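Local atomic coordinates of hydrogenase maturation factor (Thermoanaerobacter tengcongensis, PDB entry 3VTH), a protein that probably transfers the carbamoyl group of carbamoyl phosphate, at the cost of ATP, to the C-terminal cysteine of HypE during [NiFe]-hydrogenase maturation. Residues A[281-285]-A[368-372]; A[381-385]-A[423-427]. The contacts are given in a common frame with arbitrary orientation. Residue numbers count along the deposited sequence, not the author numbering.

Overall arrangement
Both contacts are buried near the middle of the chain, with centres 11 Å apart, and both touch the same APC nucleotide. Contact 1 pairs neighbouring strands inside the YrdC-like (Telomere recombination) region; its chemistry is regular backbone hydrogen bonding with apolar side chains beside the adenosine. Contact 2 has no regular pairing: it joins the loop 381-385 of that region to 423-427 of the Kae1-like region through one direct backbone hydrogen bond, two bridging waters and an arginine-histidine stack beside the phosphates. The two meet at Ser369, whose OG lies 2.8 Å from both Ala384 N and Arg385 O, probable hydrogen bonds, so 368-372 also adjoins the loop used in contact 2.

Contact 1 (A[281-285]-A[368-372]); sequences RPIVL and DSVTS. With APC (diphosphomethylphosphonic acid adenosyl ester), chain F.
Residues 283-285 and 370-371 form a parallel beta ladder in register, Ile283 opposite Val370 (CA-CA 4.7 Å) and Val284 opposite Thr371 (4.9 Å), within a mixed sheet of the YrdC-like region. Three backbone hydrogen bonds set it: Ile283 N to Ser369 O (2.9 Å), Thr371 N to Ile283 O (2.8 Å) and Leu285 N to Thr371 O (2.9 Å). Before the strands begin, a water accepts from Ser369 N and donates to Arg281 O, both at 2.9 Å.

Ile283 (m,t) and Val370 (t) share one face of the sheet, with Ile283 CD1 3.9 Å from Val370 CG2; Leu285 (m,t) brings CD2 to 3.8 Å from Val370 CG1. Thr371 shares the other face with Val284; Pro282 CG meets Thr371 CG2 at 3.5 Å, while Thr371 OG1 hydrogen-bonds to Glu378 OE2. Asp368 forms a salt bridge with Arg385.

Leu285 CD1 lies 3.6 Å from APC C2 and Val370 CG2 3.7 Å from APC O4', so the paired strands touch base and ribose through apolar groups, while residues such as Lys245, Lys250 and Thr328 hydrogen-bond to APC.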
ATOM      1  N   ARG A 281      11.881   0.070  -0.538  1.00 23.79           N
ATOM      2  CA  ARG A 281      11.939  -1.159  -1.348  1.00 23.29           C
ATOM      3  C   ARG A 281      10.576  -1.800  -1.603  1.00 22.92           C
ATOM      4  O   ARG A 281      10.310  -2.891  -1.085  1.00 22.64           O
ATOM      5  CB  ARG A 281      12.904  -2.187  -0.700  1.00 23.95           C
ATOM      6  CG  ARG A 281      14.383  -1.750  -0.686  1.00 24.72           C
ATOM      7  CD  ARG A 281      14.975  -1.791  -2.082  1.00 25.90           C
ATOM      8  NE  ARG A 281      16.032  -0.792  -2.323  1.00 27.92           N
ATOM      9  CZ  ARG A 281      17.249  -1.061  -2.795  1.00 30.10           C
ATOM     10  NH1 ARG A 281      17.614  -2.312  -3.066  1.00 28.69           N
ATOM     11  NH2 ARG A 281      18.109  -0.070  -3.013  1.00 30.39           N
ATOM     12  N   PRO A 282       9.712  -1.141  -2.407  1.00 22.82           N
ATOM     13  CA  PRO A 282       8.483  -1.801  -2.813  1.00 22.77           C
ATOM     14  C   PRO A 282       8.668  -2.620  -4.092  1.00 23.05           C
ATOM     15  O   PRO A 282       9.687  -2.482  -4.797  1.00 23.59           O
ATOM     16  CB  PRO A 282       7.568  -0.625  -3.150  1.00 22.77           C
ATOM     17  CG  PRO A 282       8.498   0.359  -3.768  1.00 22.85           C
ATOM     18  CD  PRO A 282       9.755   0.252  -2.903  1.00 23.31           C
ATOM     19  N   ILE A 283       7.664  -3.445  -4.384  1.00 22.81           N
ATOM     20  CA  ILE A 283       7.421  -3.957  -5.741  1.00 22.05           C
ATOM     21  C   ILE A 283       6.961  -2.743  -6.579  1.00 22.98           C
ATOM     22  O   ILE A 283       6.115  -1.988  -6.136  1.00 22.45           O
ATOM     23  CB  ILE A 283       6.281  -5.000  -5.704  1.00 22.31           C
ATOM     24  CG1 ILE A 283       6.717  -6.251  -4.907  1.00 20.80           C
ATOM     25  CG2 ILE A 283       5.797  -5.356  -7.137  1.00 20.15           C
ATOM     26  CD1 ILE A 283       5.549  -7.064  -4.347  1.00 20.54           C
ATOM     27  N   VAL A 284       7.556  -2.537  -7.761  1.00 22.81           N
ATOM     28  CA  VAL A 284       7.137  -1.437  -8.619  1.00 23.33           C
ATOM     29  C   VAL A 284       6.593  -2.045  -9.908  1.00 23.58           C
ATOM     30  O   VAL A 284       7.240  -2.900 -10.504  1.00 23.36           O
ATOM     31  CB  VAL A 284       8.319  -0.479  -8.956  1.00 23.92           C
ATOM     32  CG1 VAL A 284       7.869   0.684  -9.868  1.00 24.30           C
ATOM     33  CG2 VAL A 284       8.990   0.057  -7.677  1.00 24.22           C
ATOM     34  N   LEU A 285       5.421  -1.579 -10.337  1.00 23.87           N
ATOM     35  CA  LEU A 285       4.826  -2.055 -11.583  1.00 25.10           C
ATOM     36  C   LEU A 285       5.445  -1.320 -12.757  1.00 25.94           C
ATOM     37  O   LEU A 285       5.386  -0.089 -12.842  1.00 26.35           O
ATOM     38  CB  LEU A 285       3.296  -1.891 -11.584  1.00 24.46           C
ATOM     39  CG  LEU A 285       2.578  -2.548 -10.394  1.00 24.65           C
ATOM     40  CD1 LEU A 285       1.093  -2.368 -10.543  1.00 25.72           C
ATOM     41  CD2 LEU A 285       2.938  -4.048 -10.241  1.00 24.75           C
ATOM     42  N   ASP A 368       4.730  -7.114   1.342  1.00 21.66           N
ATOM     43  CA  ASP A 368       5.431  -6.186   0.458  1.00 21.82           C
ATOM     44  C   ASP A 368       4.463  -5.132  -0.075  1.00 20.82           C
ATOM     45  O   ASP A 368       3.288  -5.429  -0.323  1.00 21.11           O
ATOM     46  CB  ASP A 368       6.050  -6.933  -0.733  1.00 21.62           C
ATOM     47  CG  ASP A 368       7.079  -7.964  -0.311  1.00 25.18           C
ATOM     48  OD1 ASP A 368       7.655  -7.838   0.806  1.00 27.11           O
ATOM     49  OD2 ASP A 368       7.292  -8.924  -1.097  1.00 27.45           O
ATOM     50  N   SER A 369       4.952  -3.905  -0.220  1.00 19.99           N
ATOM     51  CA  SER A 369       4.181  -2.842  -0.866  1.00 20.78           C
ATOM     52  C   SER A 369       4.231  -3.030  -2.380  1.00 20.34           C
ATOM     53  O   SER A 369       5.156  -3.655  -2.898  1.00 20.87           O
ATOM     54  CB  SER A 369       4.754  -1.468  -0.513  1.00 19.77           C
ATOM     55  OG  SER A 369       4.504  -1.168   0.846  1.00 20.97           O
ATOM     56  N   VAL A 370       3.212  -2.524  -3.062  1.00 21.03           N
ATOM     57  CA  VAL A 370       3.156  -2.519  -4.517  1.00 21.07           C
ATOM     58  C   VAL A 370       2.867  -1.088  -4.940  1.00 21.22           C
ATOM     59  O   VAL A 370       1.895  -0.488  -4.498  1.00 21.48           O
ATOM     60  CB  VAL A 370       2.054  -3.469  -5.072  1.00 21.89           C
ATOM     61  CG1 VAL A 370       2.039  -3.448  -6.608  1.00 20.94           C
ATOM     62  CG2 VAL A 370       2.274  -4.913  -4.546  1.00 21.12           C
ATOM     63  N   THR A 371       3.726  -0.538  -5.790  1.00 21.63           N
ATOM     64  CA  THR A 371       3.594   0.865  -6.168  1.00 21.61           C
ATOM     65  C   THR A 371       3.903   1.085  -7.649  1.00 22.52           C
ATOM     66  O   THR A 371       4.174   0.131  -8.376  1.00 22.73           O
ATOM     67  CB  THR A 371       4.439   1.775  -5.265  1.00 21.65           C
ATOM     68  OG1 THR A 371       3.947   3.122  -5.373  1.00 22.52           O
ATOM     69  CG2 THR A 371       5.924   1.710  -5.672  1.00 21.66           C
ATOM     70  N   SER A 372       3.818   2.332  -8.092  1.00 22.74           N
ATOM     71  CA  SER A 372       4.001   2.656  -9.500  1.00 23.99           C
ATOM     72  C   SER A 372       4.204   4.156  -9.606  1.00 24.49           C
ATOM     73  O   SER A 372       3.994   4.882  -8.630  1.00 24.59           O
ATOM     74  CB  SER A 372       2.737   2.280 -10.297  1.00 24.32           C
ATOM     75  OG  SER A 372       1.625   3.113  -9.924  1.00 24.74           O
TER
HETATM   76  PG  APC F 804      -2.640 -14.504  -1.971  1.00 34.95           P
HETATM   77  O1G APC F 804      -1.310 -14.440  -1.265  1.00 33.49           O
HETATM   78  O2G APC F 804      -2.599 -15.383  -3.197  1.00 35.90           O
HETATM   79  O3G APC F 804      -3.808 -14.806  -1.076  1.00 32.93           O
HETATM   80  PB  APC F 804      -2.007 -11.865  -2.944  1.00 35.10           P
HETATM   81  O1B APC F 804      -1.444 -11.340  -1.660  1.00 33.46           O
HETATM   82  O2B APC F 804      -2.823 -10.868  -3.742  1.00 37.17           O
HETATM   83  O3B APC F 804      -3.026 -13.048  -2.555  1.00 34.11           O
HETATM   84  PA  APC F 804       1.032 -12.103  -3.709  1.00 31.84           P
HETATM   85  O1A APC F 804       1.855 -12.752  -4.797  1.00 30.81           O
HETATM   86  O2A APC F 804       1.498 -12.358  -2.321  1.00 32.04           O
HETATM   87  C3A APC F 804      -0.707 -12.619  -3.978  1.00 33.51           C
HETATM   88  O5' APC F 804       1.042 -10.498  -3.861  1.00 31.44           O
HETATM   89  C5' APC F 804       1.607  -9.807  -4.971  1.00 32.54           C
HETATM   90  C4' APC F 804       0.652  -8.686  -5.374  1.00 31.97           C
HETATM   91  O4' APC F 804       1.307  -7.937  -6.405  1.00 32.31           O
HETATM   92  C3' APC F 804      -0.638  -9.258  -5.967  1.00 33.10           C
HETATM   93  O3' APC F 804      -1.797  -8.528  -5.528  1.00 35.70           O
HETATM   94  C2' APC F 804      -0.469  -9.040  -7.456  1.00 32.89           C
HETATM   95  O2' APC F 804      -1.727  -8.983  -8.155  1.00 32.50           O
HETATM   96  C1' APC F 804       0.407  -7.790  -7.502  1.00 30.60           C
HETATM   97  N9  APC F 804       1.106  -7.823  -8.782  1.00 30.91           N
HETATM   98  C8  APC F 804       2.163  -8.604  -9.132  1.00 31.18           C
HETATM   99  N7  APC F 804       2.493  -8.378 -10.428  1.00 31.40           N
HETATM  100  C5  APC F 804       1.636  -7.451 -10.908  1.00 30.05           C
HETATM  101  C6  APC F 804       1.409  -6.761 -12.196  1.00 30.82           C
HETATM  102  N6  APC F 804       2.194  -7.011 -13.265  1.00 32.22           N
HETATM  103  N1  APC F 804       0.397  -5.869 -12.267  1.00 30.61           N
HETATM  104  C2  APC F 804      -0.392  -5.585 -11.211  1.00 31.61           C
HETATM  105  N3  APC F 804      -0.264  -6.169 -10.008  1.00 28.96           N
HETATM  106  C4  APC F 804       0.722  -7.089  -9.814  1.00 29.83           C
HETATM  107  O   HOH W   1       7.702  -3.022   0.273  1.00 20.73           O

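Contact 2 (A[381-385]-A[423-427]); sequences IRRAR and ISHHI. With APC (diphosphomethylphosphonic acid adenosyl ester), chain F.
A loop of the YrdC-like region, 381-385, here meets 423-427 of the Kae1-like region, the end of a strand and the loop after it. The first opens with a classic beta bulge, Ile381 and Arg382 both facing Val370; Arg382 and Arg383 are extended, and the backbone departs from this at Ala384 (phi/psi -149/-125). The nearest CA atoms are those of Ala384 and His425, 4.6 Å apart. His426 N donates to Arg383 O (3.1 Å, 152° at the hydrogen), and His425 CA makes a CA-H...O contact with Arg383 O at 3.6 Å. One water donates to Arg383 O (3.0 Å) and Ser424 O (2.5 Å); another accepts from Arg383 NE (3.0 Å) and donates to Ile423 O (2.8 Å).

Arg383 (t,t,t) brings NE to 3.9 Å from Ile423 CG2, and its NH1 hydrogen-bonds to Lys729 O. Ala384 CB packs 4.2 Å from His426 CB.

Arg382 (t,t,m) lays its guanidinium flat on the His426 ring, centres 3.9 Å apart and planes at 15°, with Arg382 CD 3.8 Å from that ring's centroid in a CH-pi contact. APC O3' sits over the opposite guanidinium face. The same guanidinium also donates to the beta-phosphate: Arg382 NH1 to APC O1B at 3.1 Å and Arg382 NH2 to APC O2B at 3.0 Å.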
ATOM      1  N   ILE A 381      -0.438   1.062  -4.871  1.00 21.76           N
ATOM      2  CA  ILE A 381      -1.510   0.080  -5.078  1.00 22.02           C
ATOM      3  C   ILE A 381      -1.756  -0.672  -3.773  1.00 21.11           C
ATOM      4  O   ILE A 381      -2.900  -0.915  -3.399  1.00 21.58           O
ATOM      5  CB  ILE A 381      -1.154  -0.936  -6.229  1.00 22.53           C
ATOM      6  CG1 ILE A 381      -1.160  -0.244  -7.595  1.00 24.56           C
ATOM      7  CG2 ILE A 381      -2.129  -2.133  -6.259  1.00 23.55           C
ATOM      8  CD1 ILE A 381       0.205   0.190  -8.101  1.00 27.30           C
ATOM      9  N   ARG A 382      -0.666  -1.049  -3.094  1.00 19.77           N
ATOM     10  CA  ARG A 382      -0.760  -1.778  -1.847  1.00 19.67           C
ATOM     11  C   ARG A 382       0.232  -1.120  -0.896  1.00 18.96           C
ATOM     12  O   ARG A 382       1.428  -1.163  -1.108  1.00 18.82           O
ATOM     13  CB  ARG A 382      -0.448  -3.270  -2.061  1.00 19.19           C
ATOM     14  CG  ARG A 382      -0.601  -4.130  -0.764  1.00 21.54           C
ATOM     15  CD  ARG A 382      -0.244  -5.611  -1.055  1.00 22.62           C
ATOM     16  NE  ARG A 382      -1.363  -6.300  -1.703  1.00 26.99           N
ATOM     17  CZ  ARG A 382      -1.402  -7.614  -1.946  1.00 29.36           C
ATOM     18  NH1 ARG A 382      -0.367  -8.386  -1.624  1.00 25.39           N
ATOM     19  NH2 ARG A 382      -2.486  -8.157  -2.509  1.00 28.25           N
ATOM     20  N   ARG A 383      -0.286  -0.471   0.130  1.00 19.77           N
ATOM     21  CA  ARG A 383       0.562   0.279   1.033  1.00 19.76           C
ATOM     22  C   ARG A 383       0.880  -0.598   2.232  1.00 19.73           C
ATOM     23  O   ARG A 383       0.027  -0.861   3.078  1.00 20.81           O
ATOM     24  CB  ARG A 383      -0.110   1.598   1.428  1.00 19.84           C
ATOM     25  CG  ARG A 383       0.750   2.471   2.362  1.00 21.16           C
ATOM     26  CD  ARG A 383      -0.069   3.651   2.929  1.00 24.11           C
ATOM     27  NE  ARG A 383       0.669   4.350   4.003  1.00 22.97           N
ATOM     28  CZ  ARG A 383       1.544   5.326   3.781  1.00 25.47           C
ATOM     29  NH1 ARG A 383       1.801   5.738   2.541  1.00 24.71           N
ATOM     30  NH2 ARG A 383       2.178   5.911   4.796  1.00 25.26           N
ATOM     31  N   ALA A 384       2.116  -1.063   2.294  1.00 19.88           N
ATOM     32  CA  ALA A 384       2.500  -2.046   3.314  1.00 19.61           C
ATOM     33  C   ALA A 384       3.966  -1.859   3.682  1.00 19.40           C
ATOM     34  O   ALA A 384       4.355  -0.748   4.061  1.00 20.11           O
ATOM     35  CB  ALA A 384       2.184  -3.491   2.844  1.00 19.22           C
ATOM     36  N   ARG A 385       4.789  -2.903   3.589  1.00 19.61           N
ATOM     37  CA  ARG A 385       6.177  -2.805   4.082  1.00 20.20           C
ATOM     38  C   ARG A 385       6.928  -1.590   3.514  1.00 20.73           C
ATOM     39  O   ARG A 385       6.875  -1.328   2.299  1.00 20.39           O
ATOM     40  CB  ARG A 385       6.991  -4.083   3.805  1.00 20.52           C
ATOM     41  CG  ARG A 385       8.455  -3.990   4.333  1.00 23.02           C
ATOM     42  CD  ARG A 385       9.301  -5.227   4.043  1.00 23.90           C
ATOM     43  NE  ARG A 385       9.184  -5.709   2.672  1.00 23.07           N
ATOM     44  CZ  ARG A 385       9.755  -5.158   1.599  1.00 26.32           C
ATOM     45  NH1 ARG A 385      10.533  -4.072   1.695  1.00 23.97           N
ATOM     46  NH2 ARG A 385       9.555  -5.713   0.404  1.00 24.29           N
ATOM     47  N   ILE A 423      -3.156   5.013   9.109  1.00 21.89           N
ATOM     48  CA  ILE A 423      -3.781   3.997   8.266  1.00 22.23           C
ATOM     49  C   ILE A 423      -2.942   2.697   8.367  1.00 22.75           C
ATOM     50  O   ILE A 423      -1.697   2.720   8.314  1.00 24.08           O
ATOM     51  CB  ILE A 423      -3.961   4.488   6.796  1.00 21.45           C
ATOM     52  CG1 ILE A 423      -4.756   3.457   5.973  1.00 20.51           C
ATOM     53  CG2 ILE A 423      -2.600   4.798   6.151  1.00 23.79           C
ATOM     54  CD1 ILE A 423      -5.217   3.956   4.559  1.00 21.36           C
ATOM     55  N   SER A 424      -3.616   1.574   8.565  1.00 22.13           N
ATOM     56  CA  SER A 424      -2.910   0.320   8.785  1.00 22.13           C
ATOM     57  C   SER A 424      -2.270  -0.135   7.495  1.00 21.82           C
ATOM     58  O   SER A 424      -2.683   0.269   6.395  1.00 21.40           O
ATOM     59  CB  SER A 424      -3.878  -0.760   9.270  1.00 22.58           C
ATOM     60  OG  SER A 424      -4.680  -1.281   8.209  1.00 21.34           O
ATOM     61  N   HIS A 425      -1.266  -0.987   7.628  1.00 21.74           N
ATOM     62  CA  HIS A 425      -0.769  -1.712   6.479  1.00 21.49           C
ATOM     63  C   HIS A 425      -1.891  -2.563   5.884  1.00 21.39           C
ATOM     64  O   HIS A 425      -2.863  -2.886   6.560  1.00 20.92           O
ATOM     65  CB  HIS A 425       0.425  -2.587   6.863  1.00 21.55           C
ATOM     66  CG  HIS A 425       0.113  -3.681   7.847  1.00 24.02           C
ATOM     67  ND1 HIS A 425       0.028  -3.463   9.209  1.00 26.15           N
ATOM     68  CD2 HIS A 425      -0.084  -5.013   7.668  1.00 23.38           C
ATOM     69  CE1 HIS A 425      -0.222  -4.610   9.822  1.00 26.30           C
ATOM     70  NE2 HIS A 425      -0.295  -5.564   8.911  1.00 26.72           N
ATOM     71  N   HIS A 426      -1.735  -2.901   4.608  1.00 20.96           N
ATOM     72  CA  HIS A 426      -2.637  -3.823   3.906  1.00 21.71           C
ATOM     73  C   HIS A 426      -2.965  -5.049   4.757  1.00 22.68           C
ATOM     74  O   HIS A 426      -2.057  -5.749   5.232  1.00 23.46           O
ATOM     75  CB  HIS A 426      -1.938  -4.272   2.623  1.00 21.10           C
ATOM     76  CG  HIS A 426      -2.674  -5.330   1.862  1.00 21.33           C
ATOM     77  ND1 HIS A 426      -2.306  -6.660   1.890  1.00 25.35           N
ATOM     78  CD2 HIS A 426      -3.734  -5.250   1.030  1.00 20.47           C
ATOM     79  CE1 HIS A 426      -3.110  -7.357   1.105  1.00 20.58           C
ATOM     80  NE2 HIS A 426      -3.974  -6.522   0.559  1.00 25.28           N
ATOM     81  N   ILE A 427      -4.256  -5.297   4.962  1.00 22.40           N
ATOM     82  CA  ILE A 427      -4.703  -6.445   5.738  1.00 23.72           C
ATOM     83  C   ILE A 427      -5.120  -7.577   4.780  1.00 25.19           C
ATOM     84  O   ILE A 427      -4.712  -8.721   4.968  1.00 25.60           O
ATOM     85  CB  ILE A 427      -5.882  -6.074   6.693  1.00 24.13           C
ATOM     86  CG1 ILE A 427      -5.456  -4.954   7.678  1.00 23.12           C
ATOM     87  CG2 ILE A 427      -6.463  -7.316   7.402  1.00 24.55           C
ATOM     88  CD1 ILE A 427      -4.318  -5.351   8.652  1.00 25.28           C
TER
HETATM   89  PG  APC F 804      -2.640 -14.504  -1.971  1.00 34.95           P
HETATM   90  O1G APC F 804      -1.310 -14.440  -1.265  1.00 33.49           O
HETATM   91  O2G APC F 804      -2.599 -15.383  -3.197  1.00 35.90           O
HETATM   92  O3G APC F 804      -3.808 -14.806  -1.076  1.00 32.93           O
HETATM   93  PB  APC F 804      -2.007 -11.865  -2.944  1.00 35.10           P
HETATM   94  O1B APC F 804      -1.444 -11.340  -1.660  1.00 33.46           O
HETATM   95  O2B APC F 804      -2.823 -10.868  -3.742  1.00 37.17           O
HETATM   96  O3B APC F 804      -3.026 -13.048  -2.555  1.00 34.11           O
HETATM   97  PA  APC F 804       1.032 -12.103  -3.709  1.00 31.84           P
HETATM   98  O1A APC F 804       1.855 -12.752  -4.797  1.00 30.81           O
HETATM   99  O2A APC F 804       1.498 -12.358  -2.321  1.00 32.04           O
HETATM  100  C3A APC F 804      -0.707 -12.619  -3.978  1.00 33.51           C
HETATM  101  O5' APC F 804       1.042 -10.498  -3.861  1.00 31.44           O
HETATM  102  C5' APC F 804       1.607  -9.807  -4.971  1.00 32.54           C
HETATM  103  C4' APC F 804       0.652  -8.686  -5.374  1.00 31.97           C
HETATM  104  O4' APC F 804       1.307  -7.937  -6.405  1.00 32.31           O
HETATM  105  C3' APC F 804      -0.638  -9.258  -5.967  1.00 33.10           C
HETATM  106  O3' APC F 804      -1.797  -8.528  -5.528  1.00 35.70           O
HETATM  107  C2' APC F 804      -0.469  -9.040  -7.456  1.00 32.89           C
HETATM  108  O2' APC F 804      -1.727  -8.983  -8.155  1.00 32.50           O
HETATM  109  C1' APC F 804       0.407  -7.790  -7.502  1.00 30.60           C
HETATM  110  N9  APC F 804       1.106  -7.823  -8.782  1.00 30.91           N
HETATM  111  C8  APC F 804       2.163  -8.604  -9.132  1.00 31.18           C
HETATM  112  N7  APC F 804       2.493  -8.378 -10.428  1.00 31.40           N
HETATM  113  C5  APC F 804       1.636  -7.451 -10.908  1.00 30.05           C
HETATM  114  C6  APC F 804       1.409  -6.761 -12.196  1.00 30.82           C
HETATM  115  N6  APC F 804       2.194  -7.011 -13.265  1.00 32.22           N
HETATM  116  N1  APC F 804       0.397  -5.869 -12.267  1.00 30.61           N
HETATM  117  C2  APC F 804      -0.392  -5.585 -11.211  1.00 31.61           C
HETATM  118  N3  APC F 804      -0.264  -6.169 -10.008  1.00 28.96           N
HETATM  119  C4  APC F 804       0.722  -7.089  -9.814  1.00 29.83           C
HETATM  120  O   HOH W   2       0.481   3.732   6.918  1.00 20.01           O
HETATM  121  O   HOH W   3      -1.868   1.148   4.155  1.00 20.62           O